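PDB 2RET: EpsJ from Vibrio vulnificus, which is a pseudopilin of the type 2 secretion system that forms a complex with the pseudopilin EpsI and is probably part of the pseudopilus. Local coordinates for residues L59-G65 with G89-E95; R17-L21 with L118-V122; E95-W101 with G113-L119; I35-R41 with K50-W54. All blocks are in the same frame, centred on the assembly; numbering follows the deposited sequence. Where two conformers were deposited one is given.

Contact 1 of 4, residues L59-G65 with G89-E95; sequences LDSDNKG and GYRIKDE
Asp62 meets Ile92, Lys93 and Asp94 through its backbone N and both carboxylate oxygens. Asp62 N donates to Ile92 O at 2.8 Å. Asp62 OD1 receives Lys93 NZ at 2.6 Å, met nearly along the C-O axis, and Asp62 OD2 accepts Asp94 N at 2.7 Å on its syn side, 31° out of the carboxylate plane. A water links the same OD2 to Glu95 N. Asp60 OD1 adds a long salt bridge to Lys93 NZ. Next to Asp62, Ser61 OG accepts Ile92 N at 3.0 Å. This is the loop that leads into strand 64-74, the antiparallel hairpin partner of strand 79-93, and here a backbone N and side chains of the loop bind strand 79-93. The Ser61 hydroxyl is fixed from its own side, since Ser61 OG donates to Lys64 O at 2.7 Å and accepts Asn63 N in an ST turn. Farther along, Arg91 CB packs on Ser61 CB at 3.5 Å. Arg91 CG stands between backbone N and carbonyl (chi1 62°), and the extended chain brings Arg91 NH1 to Leu59 O at 3.1 Å, obliquely to the guanidinium. NH2 is held by a salt bridge to Glu98 on strand 96-102, while Leu59 itself also touches Trp102 of that strand.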
loop_
_atom_site.group_PDB
_atom_site.type_symbol
_atom_site.label_atom_id
_atom_site.label_comp_id
_atom_site.label_asym_id
_atom_site.label_seq_id
_atom_site.Cartn_x
_atom_site.Cartn_y
_atom_site.Cartn_z
ATOM N N LEU B 59 31.705 14.160 -0.254
ATOM C CA LEU B 59 31.370 14.835 0.994
ATOM C C LEU B 59 32.619 15.152 1.821
ATOM O O LEU B 59 32.554 15.182 3.039
ATOM C CB LEU B 59 30.382 13.991 1.815
ATOM C CG LEU B 59 29.110 13.457 1.111
ATOM C CD1 LEU B 59 28.339 12.568 2.056
ATOM C CD2 LEU B 59 28.210 14.585 0.568
ATOM N N ASP B 60 33.756 15.357 1.155
ATOM C CA ASP B 60 35.003 15.684 1.838
ATOM C C ASP B 60 35.562 14.510 2.656
ATOM O O ASP B 60 36.389 14.706 3.523
ATOM C CB ASP B 60 34.801 16.921 2.738
ATOM C CG ASP B 60 36.102 17.528 3.224
ATOM O OD1 ASP B 60 37.138 17.353 2.546
ATOM O OD2 ASP B 60 36.093 18.178 4.297
ATOM N N SER B 61 35.149 13.285 2.345
ATOM C CA SER B 61 35.723 12.114 2.962
ATOM C C SER B 61 37.243 12.070 2.755
ATOM O O SER B 61 37.721 12.560 1.740
ATOM C CB SER B 61 35.073 10.848 2.383
ATOM O OG SER B 61 35.505 9.719 3.091
ATOM N N ASP B 62 37.987 11.536 3.744
ATOM C CA ASP B 62 39.442 11.233 3.614
ATOM C C ASP B 62 39.644 10.000 2.724
ATOM O O ASP B 62 40.738 9.774 2.234
ATOM C CB ASP B 62 40.123 10.891 4.951
ATOM C CG ASP B 62 40.083 12.019 5.981
ATOM O OD1 ASP B 62 39.826 13.177 5.640
ATOM O OD2 ASP B 62 40.307 11.715 7.172
ATOM N N ASN B 63 38.619 9.157 2.561
ATOM C CA ASN B 63 38.651 8.183 1.473
ATOM C C ASN B 63 37.316 8.140 0.747
ATOM O O ASN B 63 36.903 9.144 0.169
ATOM C CB ASN B 63 39.206 6.807 1.914
ATOM C CG ASN B 63 38.622 6.310 3.248
ATOM O OD1 ASN B 63 39.137 6.675 4.328
ATOM N ND2 ASN B 63 37.566 5.436 3.182
ATOM N N LYS B 64 36.636 7.002 0.748
ATOM C CA LYS B 64 35.388 6.892 0.001
ATOM C C LYS B 64 34.277 7.571 0.719
ATOM O O LYS B 64 34.292 7.645 1.947
ATOM C CB LYS B 64 35.019 5.439 -0.232
ATOM C CG LYS B 64 35.789 4.851 -1.366
ATOM C CD LYS B 64 35.339 5.446 -2.698
ATOM C CE LYS B 64 35.857 4.608 -3.840
ATOM N NZ LYS B 64 37.184 4.058 -3.526
ATOM N N GLY B 65 33.341 8.095 -0.059
ATOM C CA GLY B 65 32.039 8.503 0.474
ATOM C C GLY B 65 30.854 8.041 -0.339
ATOM O O GLY B 65 30.977 7.802 -1.519
ATOM N N GLY B 89 24.361 10.670 3.858
ATOM C CA GLY B 89 25.615 10.127 3.364
ATOM C C GLY B 89 26.554 9.658 4.453
ATOM O O GLY B 89 26.325 9.875 5.608
ATOM N N TYR B 90 27.609 8.954 4.063
ATOM C CA TYR B 90 28.607 8.465 5.022
ATOM C C TYR B 90 29.983 8.834 4.464
ATOM O O TYR B 90 30.188 8.870 3.245
ATOM C CB TYR B 90 28.486 6.936 5.234
ATOM C CG TYR B 90 27.280 6.509 6.042
ATOM C CD1 TYR B 90 26.000 6.494 5.498
ATOM C CD2 TYR B 90 27.413 6.165 7.380
ATOM C CE1 TYR B 90 24.903 6.130 6.278
ATOM C CE2 TYR B 90 26.340 5.809 8.130
ATOM C CZ TYR B 90 25.093 5.787 7.582
ATOM O OH TYR B 90 24.057 5.404 8.386
ATOM N N ARG B 91 30.894 9.139 5.358
ATOM C CA ARG B 91 32.266 9.451 4.977
ATOM C C ARG B 91 33.190 9.146 6.131
ATOM O O ARG B 91 32.724 8.955 7.271
ATOM C CB ARG B 91 32.366 10.931 4.634
ATOM C CG ARG B 91 32.029 11.800 5.789
ATOM C CD ARG B 91 32.258 13.215 5.511
ATOM N NE ARG B 91 32.249 13.981 6.750
ATOM C CZ ARG B 91 31.803 15.231 6.848
ATOM N NH1 ARG B 91 31.322 15.871 5.786
ATOM N NH2 ARG B 91 31.831 15.853 8.016
ATOM N N ILE B 92 34.491 9.126 5.858
ATOM C CA ILE B 92 35.501 9.021 6.906
ATOM C C ILE B 92 36.178 10.380 7.083
ATOM O O ILE B 92 36.608 11.003 6.115
ATOM C CB ILE B 92 36.588 7.931 6.611
ATOM C CG1 ILE B 92 35.947 6.558 6.336
ATOM C CG2 ILE B 92 37.654 7.846 7.767
ATOM C CD1 ILE B 92 35.315 5.905 7.532
ATOM N N LYS B 93 36.255 10.834 8.326
ATOM C CA LYS B 93 37.060 11.991 8.685
ATOM C C LYS B 93 37.937 11.650 9.860
ATOM O O LYS B 93 37.435 11.389 10.941
ATOM C CB LYS B 93 36.184 13.171 9.030
ATOM C CG LYS B 93 35.848 13.995 7.832
ATOM C CD LYS B 93 37.028 14.858 7.460
ATOM C CE LYS B 93 37.221 14.851 5.980
ATOM N NZ LYS B 93 38.511 15.462 5.554
ATOM N N ASP B 94 39.245 11.631 9.614
ATOM C CA ASP B 94 40.241 11.342 10.611
ATOM C C ASP B 94 39.934 10.069 11.378
ATOM O O ASP B 94 39.817 10.061 12.600
ATOM C CB ASP B 94 40.442 12.559 11.495
ATOM C CG ASP B 94 41.187 13.691 10.756
ATOM O OD1 ASP B 94 42.337 13.469 10.275
ATOM O OD2 ASP B 94 40.612 14.792 10.655
ATOM N N GLU B 95 39.790 8.999 10.590
ATOM C CA GLU B 95 39.466 7.664 11.064
ATOM C C GLU B 95 38.173 7.597 11.887
ATOM O O GLU B 95 38.021 6.750 12.756
ATOM C CB GLU B 95 40.683 7.084 11.797
ATOM C CG GLU B 95 41.811 6.789 10.813
ATOM C CD GLU B 95 43.078 6.244 11.457
ATOM O OE1 GLU B 95 43.263 6.414 12.698
ATOM O OE2 GLU B 95 43.899 5.661 10.698
HETATM O O HOH W 1 40.899 9.501 8.060
#

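Contact 2 of 4, residues R17-L21 with L118-V122; sequences RLNEL and LLSDV
Leu119 sends its side chain under helix 10-32, where Leu21 and Arg17 close over it. Leu119 CD2 lies 3.9 Å from Leu21 CD1, the two side chains crossing at a slant, and Leu119 CD1 sits 3.8 Å from Leu21 CA, close against the helix backbone. This buried part is tightly packed: Leu153 and Leu155 of strand 148-155 also touch Leu119, and Phe16 of the EpsI chain packs on Leu21. The helix laid across an antiparallel sheet is the arrangement of the type IV pilin family, to which pseudopilins belong.

Toward solvent the contact turns polar, among residues that are only partly exposed. Glu20 extends its chain, CG anti to the backbone N (chi1 -172°), and Glu20 OE2 takes Ser120 N at 3.0 Å from above the carboxylate plane. Arg17, bent at chi2, grips Ser120 O end-on, NH1 at 3.0 Å and NH2 at 3.2 Å, with the oxygen near the guanidinium plane. Arg17 NH1 also binds Glu20 OE1 at 2.9 Å. Arg17 NE has a second acid, Asp157, in a salt bridge. With the guanidinium held by Glu20, Ser120 O and Asp157, these partners restrain its rotation, and both main-chain polar atoms of Ser120 are satisfied by helix side chains, Glu20 for N and Arg17 for O.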
loop_
_atom_site.group_PDB
_atom_site.type_symbol
_atom_site.label_atom_id
_atom_site.label_comp_id
_atom_site.label_asym_id
_atom_site.label_seq_id
_atom_site.Cartn_x
_atom_site.Cartn_y
_atom_site.Cartn_z
ATOM N N ARG B 17 33.025 0.418 23.636
ATOM C CA ARG B 17 33.297 0.245 22.217
ATOM C C ARG B 17 32.227 -0.613 21.498
ATOM O O ARG B 17 31.768 -0.265 20.396
ATOM C CB ARG B 17 34.701 -0.349 22.037
ATOM C CG ARG B 17 35.039 -0.793 20.644
ATOM C CD ARG B 17 34.904 0.357 19.676
ATOM N NE ARG B 17 35.646 0.151 18.442
ATOM C CZ ARG B 17 35.653 1.021 17.444
ATOM N NH1 ARG B 17 34.950 2.124 17.534
ATOM N NH2 ARG B 17 36.372 0.796 16.359
ATOM N N LEU B 18 31.850 -1.738 22.098
ATOM C CA LEU B 18 30.805 -2.582 21.522
ATOM C C LEU B 18 29.460 -1.891 21.505
ATOM O O LEU B 18 28.678 -2.122 20.607
ATOM C CB LEU B 18 30.639 -3.909 22.283
ATOM C CG LEU B 18 31.507 -5.105 21.905
ATOM C CD1 LEU B 18 31.038 -6.307 22.736
ATOM C CD2 LEU B 18 31.498 -5.421 20.411
ATOM N N ASN B 19 29.181 -1.100 22.534
ATOM C CA ASN B 19 27.998 -0.243 22.600
ATOM C C ASN B 19 27.980 0.828 21.493
ATOM O O ASN B 19 26.954 1.095 20.879
ATOM C CB ASN B 19 27.926 0.464 23.954
ATOM C CG ASN B 19 27.450 -0.455 25.112
ATOM O OD1 ASN B 19 26.933 -1.562 24.909
ATOM N ND2 ASN B 19 27.635 0.024 26.331
ATOM N N GLU B 20 29.133 1.434 21.242
ATOM C CA GLU B 20 29.306 2.368 20.151
ATOM C C GLU B 20 28.985 1.737 18.810
ATOM O O GLU B 20 28.283 2.337 17.981
ATOM C CB GLU B 20 30.728 2.910 20.150
ATOM C CG GLU B 20 30.978 4.056 19.159
ATOM C CD GLU B 20 32.456 4.331 18.964
ATOM O OE1 GLU B 20 33.253 3.492 19.402
ATOM O OE2 GLU B 20 32.826 5.369 18.379
ATOM N N LEU B 21 29.512 0.535 18.605
ATOM C CA LEU B 21 29.311 -0.217 17.377
ATOM C C LEU B 21 27.876 -0.635 17.173
ATOM O O LEU B 21 27.355 -0.542 16.102
ATOM C CB LEU B 21 30.187 -1.463 17.402
ATOM C CG LEU B 21 30.207 -2.350 16.163
ATOM C CD1 LEU B 21 30.300 -1.502 14.854
ATOM C CD2 LEU B 21 31.362 -3.379 16.272
ATOM N N LEU B 118 29.647 8.786 14.132
ATOM C CA LEU B 118 29.018 7.515 14.422
ATOM C C LEU B 118 29.973 6.459 15.028
ATOM O O LEU B 118 29.586 5.650 15.906
ATOM C CB LEU B 118 28.403 6.999 13.122
ATOM C CG LEU B 118 27.241 6.034 13.231
ATOM C CD1 LEU B 118 26.111 6.547 14.205
ATOM C CD2 LEU B 118 26.698 5.827 11.848
ATOM N N LEU B 119 31.210 6.444 14.550
ATOM C CA LEU B 119 32.130 5.382 14.927
ATOM C C LEU B 119 33.590 5.791 14.724
ATOM O O LEU B 119 34.027 6.061 13.623
ATOM C CB LEU B 119 31.779 4.118 14.116
ATOM C CG LEU B 119 32.265 2.737 14.500
ATOM C CD1 LEU B 119 31.700 2.299 15.818
ATOM C CD2 LEU B 119 31.841 1.791 13.357
ATOM N N SER B 120 34.327 5.800 15.828
ATOM C CA SER B 120 35.731 6.137 15.841
ATOM C C SER B 120 36.564 4.933 15.420
ATOM O O SER B 120 36.082 3.820 15.343
ATOM C CB SER B 120 36.138 6.592 17.240
ATOM O OG SER B 120 35.884 5.523 18.133
ATOM N N ASP B 121 37.806 5.185 15.088
ATOM C CA ASP B 121 38.726 4.141 14.642
ATOM C C ASP B 121 38.182 3.265 13.506
ATOM O O ASP B 121 38.206 2.023 13.580
ATOM C CB ASP B 121 39.182 3.291 15.829
ATOM C CG ASP B 121 40.168 4.026 16.739
ATOM O OD1 ASP B 121 40.697 5.112 16.381
ATOM O OD2 ASP B 121 40.421 3.489 17.826
ATOM N N VAL B 122 37.713 3.938 12.454
ATOM C CA VAL B 122 37.285 3.285 11.215
ATOM C C VAL B 122 38.271 3.738 10.164
ATOM O O VAL B 122 38.386 4.905 9.909
ATOM C CB VAL B 122 35.830 3.650 10.840
ATOM C CG1 VAL B 122 35.477 3.147 9.437
ATOM C CG2 VAL B 122 34.870 3.036 11.858
HETATM O O HOH W 2 27.904 5.130 17.599
#

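Contact 3 of 4, residues E95-W101 with G113-L119; sequences ERLERVW and GVVTPLL
Leu97 and Leu119 pair at the open end of the antiparallel hairpin of strands 96-102 and 114-119, the latter outermost in the sheet within this chain. The backbone bonds run in hydrogen-bonded pairs: Leu97 with Leu119, Arg99 with Thr116 (Arg99 N to Thr116 O 2.8 Å, Thr116 N to Arg99 O 2.7 Å) and Trp101 with Val114, where the bond from Trp101 N is weak. A classic beta bulge interrupts the register: Leu97 O accepts both Leu118 N at 2.9 Å and Leu119 N at 3.2 Å. On the face of Glu98, Arg96 clasps Glu98 OE2 side-on with NE and NH2, while OE1 is engaged by Arg91 of strand 79-93. On the other face Arg99 reaches Asp31 of the helix, and Trp101 CG sits over one face of its guanidinium, toward the rim. Arg23 of the second EpsJ subunit binds Val115 O. A methyl meets a carboxylate where Val115 CG1 lies 3.5 Å from Glu98 OE1. The apolar Val114 runs alongside Trp101, Val114 CG2 meeting the indole edge 4.1 Å from Trp101 CE3.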
loop_
_atom_site.group_PDB
_atom_site.type_symbol
_atom_site.label_atom_id
_atom_site.label_comp_id
_atom_site.label_asym_id
_atom_site.label_seq_id
_atom_site.Cartn_x
_atom_site.Cartn_y
_atom_site.Cartn_z
ATOM N N GLU B 95 39.790 8.999 10.590
ATOM C CA GLU B 95 39.466 7.664 11.064
ATOM C C GLU B 95 38.173 7.597 11.887
ATOM O O GLU B 95 38.021 6.750 12.756
ATOM C CB GLU B 95 40.683 7.084 11.797
ATOM C CG GLU B 95 41.811 6.789 10.813
ATOM C CD GLU B 95 43.078 6.244 11.457
ATOM O OE1 GLU B 95 43.263 6.414 12.698
ATOM O OE2 GLU B 95 43.899 5.661 10.698
ATOM N N ARG B 96 37.257 8.512 11.603
ATOM C CA ARG B 96 35.907 8.470 12.126
ATOM C C ARG B 96 34.911 8.257 10.978
ATOM O O ARG B 96 34.933 8.992 9.986
ATOM C CB ARG B 96 35.521 9.797 12.777
ATOM C CG ARG B 96 35.860 9.971 14.210
ATOM C CD ARG B 96 35.132 11.243 14.722
ATOM N NE ARG B 96 35.233 12.363 13.766
ATOM C CZ ARG B 96 36.214 13.276 13.747
ATOM N NH1 ARG B 96 37.193 13.264 14.648
ATOM N NH2 ARG B 96 36.214 14.228 12.828
ATOM N N LEU B 97 34.027 7.280 11.134
ATOM C CA LEU B 97 32.844 7.216 10.305
ATOM C C LEU B 97 31.853 8.293 10.805
ATOM O O LEU B 97 31.548 8.390 11.990
ATOM C CB LEU B 97 32.215 5.792 10.294
ATOM C CG LEU B 97 31.079 5.591 9.279
ATOM C CD1 LEU B 97 31.651 5.516 7.873
ATOM C CD2 LEU B 97 30.261 4.345 9.619
ATOM N N GLU B 98 31.411 9.125 9.872
ATOM C CA GLU B 98 30.453 10.174 10.107
ATOM C C GLU B 98 29.284 9.960 9.190
ATOM O O GLU B 98 29.477 9.532 8.079
ATOM C CB GLU B 98 31.092 11.525 9.789
ATOM C CG GLU B 98 32.195 11.845 10.786
ATOM C CD GLU B 98 32.662 13.257 10.723
ATOM O OE1 GLU B 98 32.529 13.931 9.682
ATOM O OE2 GLU B 98 33.178 13.698 11.752
ATOM N N ARG B 99 28.079 10.240 9.686
ATOM C CA ARG B 99 26.842 10.187 8.916
ATOM C C ARG B 99 26.338 11.605 8.750
ATOM O O ARG B 99 26.337 12.379 9.698
ATOM C CB ARG B 99 25.787 9.346 9.633
ATOM C CG ARG B 99 24.430 9.227 8.853
ATOM C CD ARG B 99 23.310 9.647 9.738
ATOM N NE ARG B 99 22.026 9.235 9.233
ATOM C CZ ARG B 99 20.862 9.600 9.749
ATOM N NH1 ARG B 99 20.794 10.387 10.800
ATOM N NH2 ARG B 99 19.752 9.171 9.186
ATOM N N VAL B 100 25.981 11.951 7.519
ATOM C CA VAL B 100 25.531 13.278 7.187
ATOM C C VAL B 100 24.098 13.181 6.722
ATOM O O VAL B 100 23.744 12.262 6.036
ATOM C CB VAL B 100 26.365 13.951 6.078
ATOM C CG1 VAL B 100 25.954 15.436 5.959
ATOM C CG2 VAL B 100 27.912 13.792 6.323
ATOM N N TRP B 101 23.289 14.149 7.097
ATOM C CA TRP B 101 21.840 14.048 6.934
ATOM C C TRP B 101 21.306 15.357 6.441
ATOM O O TRP B 101 21.665 16.407 6.977
ATOM C CB TRP B 101 21.192 13.742 8.283
ATOM C CG TRP B 101 19.716 13.567 8.217
ATOM C CD1 TRP B 101 19.039 12.419 7.953
ATOM C CD2 TRP B 101 18.719 14.578 8.435
ATOM N NE1 TRP B 101 17.677 12.638 8.011
ATOM C CE2 TRP B 101 17.457 13.961 8.288
ATOM C CE3 TRP B 101 18.774 15.941 8.726
ATOM C CZ2 TRP B 101 16.255 14.653 8.458
ATOM C CZ3 TRP B 101 17.586 16.630 8.892
ATOM C CH2 TRP B 101 16.340 15.982 8.762
ATOM N N GLY B 113 25.037 19.735 5.821
ATOM C CA GLY B 113 24.271 18.643 6.405
ATOM C C GLY B 113 24.493 18.545 7.900
ATOM O O GLY B 113 25.410 19.182 8.434
ATOM N N VAL B 114 23.606 17.809 8.566
ATOM C CA VAL B 114 23.739 17.485 9.992
ATOM C C VAL B 114 24.689 16.277 10.138
ATOM O O VAL B 114 24.399 15.168 9.698
ATOM C CB VAL B 114 22.342 17.261 10.683
ATOM C CG1 VAL B 114 22.491 16.977 12.156
ATOM C CG2 VAL B 114 21.446 18.498 10.504
ATOM N N VAL B 115 25.830 16.520 10.755
ATOM C CA VAL B 115 26.881 15.518 10.910
ATOM C C VAL B 115 26.789 14.790 12.238
ATOM O O VAL B 115 26.735 15.397 13.287
ATOM C CB VAL B 115 28.299 16.144 10.806
ATOM C CG1 VAL B 115 29.391 15.030 10.808
ATOM C CG2 VAL B 115 28.377 17.026 9.596
ATOM N N THR B 116 26.763 13.462 12.161
ATOM C CA THR B 116 26.845 12.623 13.320
ATOM C C THR B 116 28.138 11.811 13.303
ATOM O O THR B 116 28.302 10.940 12.437
ATOM C CB THR B 116 25.661 11.673 13.358
ATOM O OG1 THR B 116 24.472 12.455 13.375
ATOM C CG2 THR B 116 25.694 10.770 14.619
ATOM N N PRO B 117 29.040 12.066 14.282
ATOM C CA PRO B 117 30.153 11.123 14.544
ATOM C C PRO B 117 29.635 9.777 15.014
ATOM O O PRO B 117 29.253 9.633 16.172
ATOM C CB PRO B 117 30.968 11.785 15.659
ATOM C CG PRO B 117 30.268 13.039 16.019
ATOM C CD PRO B 117 29.032 13.214 15.209
ATOM N N LEU B 118 29.647 8.786 14.132
ATOM C CA LEU B 118 29.018 7.515 14.422
ATOM C C LEU B 118 29.973 6.459 15.028
ATOM O O LEU B 118 29.586 5.650 15.906
ATOM C CB LEU B 118 28.403 6.999 13.122
ATOM C CG LEU B 118 27.241 6.034 13.231
ATOM C CD1 LEU B 118 26.111 6.547 14.205
ATOM C CD2 LEU B 118 26.698 5.827 11.848
ATOM N N LEU B 119 31.210 6.444 14.550
ATOM C CA LEU B 119 32.130 5.382 14.927
ATOM C C LEU B 119 33.590 5.791 14.724
ATOM O O LEU B 119 34.027 6.061 13.623
ATOM C CB LEU B 119 31.779 4.118 14.116
ATOM C CG LEU B 119 32.265 2.737 14.500
ATOM C CD1 LEU B 119 31.700 2.299 15.818
ATOM C CD2 LEU B 119 31.841 1.791 13.357
#

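Contact 4 of 4, residues I35-R41 with K50-W54; sequences IALRQTR and KLLHW
Thr40 and Lys50 form a single antiparallel hydrogen-bonded pair, with Thr40 N to Lys50 O and Lys50 N to Thr40 O both at 2.8 Å. Away from the hairpin turn the chains part: Leu37 is the centre of an inverse gamma turn, and the backbone of Leu51 leaves the extended conformation (phi -68°, psi -52°). Within this hairpin of strands 40-41 and 49-56, at one margin of the sheet, the side chains do much of the remaining work.

Thr40 OG1, set between backbone N and carbonyl (chi1 37°), meets His53 NE2 at 3.0 Å near the plane of the ring; either may be the donor. Lys50 CB covers one face of that imidazole toward its rim, 3.5 Å above the plane. On the apolar side Leu51 fits into the turn, Leu51 CD1 against Leu37 CD1 at 3.8 Å and Leu51 CD2 on Arg38 N at 3.3 Å, while Leu51 CG lies 4.1 Å from Gln39 CG. The amide of Gln39 goes elsewhere, NE2 binding Glu142 O. Ile35 reaches Leu52 more loosely, Ile35 CD1 to Leu52 CD2 at 4.3 Å. Two waters lie between the diverging chains and may link carbonyls beyond the pair. Thr40 OG1 and Lys50 CB probably limit how the imidazole can turn, and because either partner may donate, the bond does not settle the histidine tautomer.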
loop_
_atom_site.group_PDB
_atom_site.type_symbol
_atom_site.label_atom_id
_atom_site.label_comp_id
_atom_site.label_asym_id
_atom_site.label_seq_id
_atom_site.Cartn_x
_atom_site.Cartn_y
_atom_site.Cartn_z
ATOM N N ILE B 35 16.626 2.877 1.549
ATOM C CA ILE B 35 17.106 3.584 0.352
ATOM C C ILE B 35 15.939 3.818 -0.615
ATOM O O ILE B 35 15.154 2.907 -0.874
ATOM C CB ILE B 35 18.245 2.800 -0.382
ATOM C CG1 ILE B 35 19.476 2.704 0.525
ATOM C CG2 ILE B 35 18.637 3.486 -1.724
ATOM C CD1 ILE B 35 20.748 2.103 -0.178
ATOM N N ALA B 36 15.852 5.035 -1.153
ATOM C CA ALA B 36 14.734 5.419 -1.997
ATOM C C ALA B 36 15.155 5.579 -3.474
ATOM O O ALA B 36 16.252 6.045 -3.792
ATOM C CB ALA B 36 14.063 6.693 -1.449
ATOM N N LEU B 37 14.259 5.147 -4.354
ATOM C CA LEU B 37 14.351 5.305 -5.794
ATOM C C LEU B 37 14.043 6.759 -6.141
ATOM O O LEU B 37 12.974 7.097 -6.630
ATOM C CB LEU B 37 13.385 4.318 -6.480
ATOM C CG LEU B 37 13.615 3.996 -7.963
ATOM C CD1 LEU B 37 15.007 3.457 -8.181
ATOM C CD2 LEU B 37 12.527 3.001 -8.453
ATOM N N ARG B 38 15.018 7.622 -5.870
ATOM C CA ARG B 38 14.873 9.074 -5.996
ATOM C C ARG B 38 16.258 9.628 -6.304
ATOM O O ARG B 38 17.184 9.470 -5.516
ATOM C CB ARG B 38 14.265 9.661 -4.698
ATOM C CG ARG B 38 14.445 11.174 -4.422
ATOM C CD ARG B 38 13.898 12.057 -5.527
ATOM N NE ARG B 38 13.263 13.306 -5.064
ATOM C CZ ARG B 38 13.811 14.524 -5.081
ATOM N NH1 ARG B 38 15.053 14.716 -5.509
ATOM N NH2 ARG B 38 13.105 15.572 -4.658
ATOM N N GLN B 39 16.405 10.227 -7.477
ATOM C CA GLN B 39 17.686 10.809 -7.885
ATOM C C GLN B 39 17.983 12.098 -7.108
ATOM O O GLN B 39 17.072 12.873 -6.801
ATOM C CB GLN B 39 17.684 11.112 -9.375
ATOM C CG GLN B 39 17.873 9.889 -10.237
ATOM C CD GLN B 39 17.669 10.187 -11.702
ATOM O OE1 GLN B 39 17.034 11.163 -12.052
ATOM N NE2 GLN B 39 18.202 9.340 -12.565
ATOM N N THR B 40 19.265 12.305 -6.801
ATOM C CA THR B 40 19.731 13.468 -6.052
ATOM C C THR B 40 20.871 14.134 -6.844
ATOM O O THR B 40 21.572 13.471 -7.611
ATOM C CB THR B 40 20.143 13.060 -4.607
ATOM O OG1 THR B 40 20.763 11.766 -4.609
ATOM C CG2 THR B 40 18.915 12.942 -3.732
ATOM N N ARG B 41 21.039 15.443 -6.689
ATOM C CA ARG B 41 22.015 16.186 -7.493
ATOM C C ARG B 41 23.439 15.951 -7.013
ATOM O O ARG B 41 23.687 15.869 -5.808
ATOM C CB ARG B 41 21.726 17.690 -7.480
ATOM C CG ARG B 41 20.322 18.032 -7.895
ATOM C CD ARG B 41 20.172 19.498 -8.271
ATOM N NE ARG B 41 18.781 19.961 -8.171
ATOM C CZ ARG B 41 17.787 19.634 -9.010
ATOM N NH1 ARG B 41 17.990 18.811 -10.044
ATOM N NH2 ARG B 41 16.565 20.129 -8.805
ATOM N N LYS B 50 22.094 11.614 -9.642
ATOM C CA LYS B 50 22.346 10.174 -9.502
ATOM C C LYS B 50 21.416 9.564 -8.452
ATOM O O LYS B 50 20.995 10.222 -7.507
ATOM C CB LYS B 50 23.797 9.879 -9.092
ATOM C CG LYS B 50 24.887 10.191 -10.111
ATOM C CD LYS B 50 26.257 9.794 -9.555
ATOM C CE LYS B 50 27.408 10.343 -10.380
ATOM N NZ LYS B 50 27.541 11.851 -10.382
ATOM N N LEU B 51 21.122 8.283 -8.640
ATOM C CA LEU B 51 20.486 7.452 -7.619
ATOM C C LEU B 51 21.415 7.197 -6.391
ATOM O O LEU B 51 21.010 7.421 -5.260
ATOM C CB LEU B 51 20.021 6.139 -8.239
ATOM C CG LEU B 51 18.610 6.167 -8.807
ATOM C CD1 LEU B 51 18.338 4.824 -9.496
ATOM C CD2 LEU B 51 17.545 6.495 -7.718
ATOM N N LEU B 52 22.638 6.727 -6.642
ATOM C CA LEU B 52 23.661 6.462 -5.601
ATOM C C LEU B 52 24.956 7.179 -5.989
ATOM O O LEU B 52 25.439 7.020 -7.100
ATOM C CB LEU B 52 24.002 4.971 -5.430
ATOM C CG LEU B 52 22.995 3.958 -4.851
ATOM C CD1 LEU B 52 23.313 2.541 -5.371
ATOM C CD2 LEU B 52 22.974 3.962 -3.344
ATOM N N HIS B 53 25.493 7.960 -5.059
ATOM C CA HIS B 53 26.729 8.674 -5.264
ATOM C C HIS B 53 27.780 7.922 -4.449
ATOM O O HIS B 53 27.578 7.624 -3.293
ATOM C CB HIS B 53 26.626 10.143 -4.790
ATOM C CG HIS B 53 25.451 10.887 -5.345
ATOM N ND1 HIS B 53 25.552 11.774 -6.403
ATOM C CD2 HIS B 53 24.147 10.874 -4.986
ATOM C CE1 HIS B 53 24.360 12.277 -6.656
ATOM N NE2 HIS B 53 23.493 11.748 -5.808
ATOM N N TRP B 54 28.892 7.631 -5.093
ATOM C CA TRP B 54 29.919 6.745 -4.552
ATOM C C TRP B 54 31.255 7.111 -5.203
ATOM O O TRP B 54 31.479 6.826 -6.371
ATOM C CB TRP B 54 29.590 5.271 -4.806
ATOM C CG TRP B 54 30.716 4.316 -4.420
ATOM C CD1 TRP B 54 31.421 3.479 -5.266
ATOM C CD2 TRP B 54 31.243 4.086 -3.116
ATOM N NE1 TRP B 54 32.353 2.758 -4.554
ATOM C CE2 TRP B 54 32.263 3.113 -3.235
ATOM C CE3 TRP B 54 30.970 4.619 -1.859
ATOM C CZ2 TRP B 54 33.002 2.682 -2.155
ATOM C CZ3 TRP B 54 31.679 4.174 -0.783
ATOM C CH2 TRP B 54 32.687 3.210 -0.927
HETATM O O HOH W 3 18.949 6.812 -3.644
HETATM O O HOH W 4 19.800 9.536 -4.482
#

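Contacts 1, 3 and 4 belong to one antiparallel sheet, and contact 2 ties helix 10-32 to its outermost strand 114-119, which contact 3 pairs with strand 96-102. Contacts 1 and 3 share Glu95 and meet where Ile92 packs on Leu97, while Glu95 O also meets Val122 N of contact 2. Contact 4 stands apart at the other margin, about 27 Å from contact 2 between centres, though Trp54 packs on Lys64 and Gly65 of contact 1. All are partly buried, but contact 1 puts its charges on a surface loop, whereas contact 2 sets buried leucines beside charged side chains. Contact 3 rests chiefly on main-chain pairing, contact 4 on one backbone pair, a threonine-histidine bond and leucine packing.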